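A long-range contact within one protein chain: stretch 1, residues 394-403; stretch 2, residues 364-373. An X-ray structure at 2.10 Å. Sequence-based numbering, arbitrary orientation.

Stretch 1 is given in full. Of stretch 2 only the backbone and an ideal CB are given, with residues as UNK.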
# COMPACT_ATOMS: atom_id res chain seq x y z
N ARG A 394 10.63 3.75 -4.61
CA ARG A 394 9.62 3.23 -3.71
C ARG A 394 10.16 3.18 -2.28
O ARG A 394 9.44 3.49 -1.33
CB ARG A 394 9.20 1.84 -4.22
CG ARG A 394 8.48 0.96 -3.23
CD ARG A 394 9.45 -0.01 -2.61
NE ARG A 394 10.22 -0.73 -3.62
CZ ARG A 394 10.09 -2.02 -3.90
NH1 ARG A 394 9.20 -2.77 -3.26
NH2 ARG A 394 10.87 -2.58 -4.82
N TYR A 395 11.43 2.81 -2.14
CA TYR A 395 12.06 2.75 -0.82
C TYR A 395 12.37 4.15 -0.30
O TYR A 395 12.13 4.46 0.87
CB TYR A 395 13.38 1.97 -0.89
CG TYR A 395 13.22 0.51 -1.22
CD1 TYR A 395 12.35 -0.29 -0.49
CD2 TYR A 395 13.99 -0.09 -2.22
CE1 TYR A 395 12.25 -1.66 -0.74
CE2 TYR A 395 13.90 -1.46 -2.47
CZ TYR A 395 13.03 -2.24 -1.72
OH TYR A 395 12.94 -3.59 -1.94
N ASN A 396 12.90 4.98 -1.19
CA ASN A 396 13.26 6.34 -0.83
C ASN A 396 12.05 7.14 -0.33
O ASN A 396 12.13 7.78 0.71
CB ASN A 396 13.89 7.05 -2.04
CG ASN A 396 14.41 8.44 -1.69
OD1 ASN A 396 13.65 9.39 -1.55
ND2 ASN A 396 15.72 8.55 -1.53
N THR A 397 10.95 7.10 -1.07
CA THR A 397 9.76 7.84 -0.66
C THR A 397 9.15 7.29 0.64
O THR A 397 8.51 8.03 1.38
CB THR A 397 8.70 7.90 -1.79
OG1 THR A 397 8.38 6.58 -2.25
CG2 THR A 397 9.22 8.75 -2.94
N ALA A 398 9.38 6.01 0.91
CA ALA A 398 8.88 5.40 2.15
C ALA A 398 9.67 6.00 3.31
O ALA A 398 9.12 6.28 4.37
CB ALA A 398 9.07 3.90 2.12
N ALA A 399 10.97 6.20 3.10
CA ALA A 399 11.81 6.81 4.12
C ALA A 399 11.37 8.25 4.30
O ALA A 399 11.35 8.77 5.42
CB ALA A 399 13.28 6.75 3.71
N GLN A 400 11.04 8.91 3.19
CA GLN A 400 10.57 10.30 3.24
C GLN A 400 9.32 10.38 4.10
O GLN A 400 9.18 11.26 4.96
CB GLN A 400 10.25 10.81 1.83
CG GLN A 400 11.46 11.08 0.94
CD GLN A 400 11.06 11.72 -0.39
OE1 GLN A 400 10.22 12.61 -0.42
NE2 GLN A 400 11.66 11.25 -1.48
N LEU A 401 8.39 9.46 3.87
CA LEU A 401 7.15 9.42 4.63
C LEU A 401 7.44 9.29 6.12
O LEU A 401 6.94 10.07 6.92
CB LEU A 401 6.27 8.25 4.18
CG LEU A 401 4.96 8.06 4.95
CD1 LEU A 401 4.09 9.31 4.81
CD2 LEU A 401 4.22 6.85 4.41
N ILE A 402 8.27 8.31 6.48
CA ILE A 402 8.62 8.09 7.89
C ILE A 402 9.28 9.34 8.45
O ILE A 402 9.02 9.73 9.59
CB ILE A 402 9.59 6.89 8.07
CG1 ILE A 402 8.91 5.60 7.59
CG2 ILE A 402 10.02 6.79 9.54
CD1 ILE A 402 7.72 5.22 8.39
N ALA A 403 10.13 9.98 7.65
CA ALA A 403 10.81 11.19 8.10
C ALA A 403 9.82 12.30 8.44
O ALA A 403 9.95 12.98 9.46
CB ALA A 403 11.77 11.67 7.01
N UNK A 364 13.68 3.30 17.65
CA UNK A 364 13.99 2.49 16.46
C UNK A 364 13.84 3.27 15.15
O UNK A 364 14.58 3.03 14.19
CB UNK A 364 13.08 1.26 16.42
N UNK A 365 12.90 4.21 15.12
CA UNK A 365 12.68 5.01 13.93
C UNK A 365 13.71 6.15 13.85
O UNK A 365 14.07 6.59 12.76
CB UNK A 365 11.26 5.57 13.92
N UNK A 366 14.18 6.61 15.00
CA UNK A 366 15.18 7.66 15.00
C UNK A 366 16.46 7.04 14.41
O UNK A 366 17.20 7.70 13.67
CB UNK A 366 15.41 8.22 16.40
N UNK A 367 16.70 5.78 14.75
CA UNK A 367 17.87 5.06 14.24
C UNK A 367 17.74 4.82 12.73
O UNK A 367 18.71 4.94 11.99
CB UNK A 367 18.04 3.73 14.98
N UNK A 368 16.53 4.48 12.30
CA UNK A 368 16.26 4.24 10.89
C UNK A 368 16.51 5.52 10.10
O UNK A 368 17.17 5.51 9.06
CB UNK A 368 14.83 3.75 10.69
N UNK A 369 15.98 6.62 10.61
CA UNK A 369 16.12 7.91 9.96
C UNK A 369 17.55 8.46 9.97
O UNK A 369 17.96 9.10 9.00
CB UNK A 369 15.18 8.92 10.63
N UNK A 370 18.29 8.21 11.04
CA UNK A 370 19.68 8.68 11.09
C UNK A 370 20.45 7.92 10.01
O UNK A 370 21.35 8.45 9.37
CB UNK A 370 20.30 8.47 12.47
N UNK A 371 20.06 6.66 9.82
CA UNK A 371 20.70 5.80 8.85
C UNK A 371 20.43 6.30 7.43
O UNK A 371 21.37 6.45 6.63
CB UNK A 371 20.22 4.36 9.02
N UNK A 372 19.16 6.54 7.12
CA UNK A 372 18.76 7.01 5.79
C UNK A 372 19.16 8.45 5.44
O UNK A 372 19.60 8.73 4.33
CB UNK A 372 17.24 6.89 5.66
N UNK A 373 19.01 9.36 6.40
CA UNK A 373 19.32 10.76 6.16
C UNK A 373 20.74 11.17 6.53
O UNK A 373 21.19 12.25 6.16
CB UNK A 373 18.33 11.63 6.94

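Both stretches are helical, and their axes come within 10.3 Å of each other at 130° between N-to-C directions. The side of stretch 1 that meets stretch 2 offers Tyr395, Ala399, Ile402 and Ala403: mostly carbon, with no charge to answer.

Position 364 lies out of reach of stretch 1, so the contact sets no demand. Its phi of -60° would admit proline among many others, and the residue is Pro364.

At position 365 CA-to-CB points toward stretch 1, and the ideal CB lies 4.7 Å from Ile402 CG2. A medium apolar side chain, such as valine, isoleucine or leucine, could close that gap. It is Ile365, whose CG2 meets Ile402 CG2 at 3.7 Å.

Positions 366 and 367 are out of reach, and stretch 1 would tolerate polar or apolar residues alike; they are Gln366 and Asp367.

Position 368 points toward stretch 1, but nothing there lies within 5.5 Å of its ideal CB. A contact therefore needs length, and the methyl groups of Ile402 favour leucine, isoleucine or methionine. Leu368 makes a modest contact, its CD2 reaching 4.3 Å from Ile402 CG2.

Position 369 also points toward stretch 1, and its CA is 6.5 Å from that of Ala403. The small Ala403 leaves room beside Ile402 for a flexible apolar chain; leucine or methionine would suit. The residue is Leu369, with chi1 m and chi2 t. Its CD2 packs 3.6 Å from Ala403 CA and 3.8 Å from Ala403 CB, and also lies 4.1 Å from Ile402 CG2, so one methyl bridges both residues.

Positions 370 and 371 are again out of reach, leaving charged residues acceptable: Asp370 and Lys371.

Position 372 points toward stretch 1, with its ideal CB 4.4 Å from Ala399 CB. Alanine presents a low surface, and Tyr395 and Asn396 lie one turn earlier, so a long apolar chain or a broad, flat ring could extend along the helix. The deposited Trp372 covers that ground. Ala399 CB sits over one face of its ring, 3.9 Å from the centroid of the six-membered ring and 27° off the normal, a CH-pi contact. Farther along, Trp372 CH2 comes 3.9 Å from Tyr395 CB, and Trp372 CZ3 lies 3.9 Å from Asn396 CA.

Position 373 is out of reach, so a small or polar residue serves. Ser373 turns to its own helix, its OG donating a hydrogen bond to Leu369 O at 2.6 Å. No hydrogen bond joins the stretches; apolar packing and the CH-pi contact characterize their meeting.

Stretch 2 (364-373) PIQDLLDKWS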
# COMPACT_ATOMS: atom_id res chain seq x y z
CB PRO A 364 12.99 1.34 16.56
CG PRO A 364 12.82 1.18 18.04
CD PRO A 364 12.69 2.61 18.50
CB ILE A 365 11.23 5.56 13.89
CG1 ILE A 365 10.28 4.46 13.39
CG2 ILE A 365 11.14 6.82 13.03
CD1 ILE A 365 10.58 3.99 11.98
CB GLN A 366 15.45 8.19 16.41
CG GLN A 366 16.45 9.34 16.44
CD GLN A 366 16.81 9.79 17.85
OE1 GLN A 366 17.74 10.58 18.04
NE2 GLN A 366 16.07 9.30 18.84
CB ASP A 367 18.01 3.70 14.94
CG ASP A 367 18.51 3.83 16.36
OD1 ASP A 367 18.81 4.96 16.79
OD2 ASP A 367 18.62 2.79 17.05
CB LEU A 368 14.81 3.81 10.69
CG LEU A 368 14.31 3.70 9.25
CD1 LEU A 368 15.03 2.56 8.53
CD2 LEU A 368 12.79 3.49 9.27
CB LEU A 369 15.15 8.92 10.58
CG LEU A 369 13.68 8.65 10.25
CD1 LEU A 369 12.78 9.61 11.01
CD2 LEU A 369 13.46 8.79 8.74
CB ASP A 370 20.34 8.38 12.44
CG ASP A 370 19.88 9.33 13.54
OD1 ASP A 370 19.42 10.45 13.22
OD2 ASP A 370 20.01 8.96 14.72
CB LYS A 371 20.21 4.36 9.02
CG LYS A 371 21.13 3.30 8.41
CD LYS A 371 20.66 1.88 8.71
CE LYS A 371 20.83 1.53 10.18
NZ LYS A 371 20.61 0.08 10.43
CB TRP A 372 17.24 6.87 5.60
CG TRP A 372 16.82 5.50 5.12
CD1 TRP A 372 16.69 4.36 5.88
CD2 TRP A 372 16.54 5.13 3.77
NE1 TRP A 372 16.34 3.31 5.07
CE2 TRP A 372 16.24 3.74 3.78
CE3 TRP A 372 16.50 5.82 2.56
CZ2 TRP A 372 15.92 3.04 2.61
CZ3 TRP A 372 16.18 5.12 1.40
CH2 TRP A 372 15.89 3.75 1.44
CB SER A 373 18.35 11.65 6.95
OG SER A 373 18.59 11.55 8.35
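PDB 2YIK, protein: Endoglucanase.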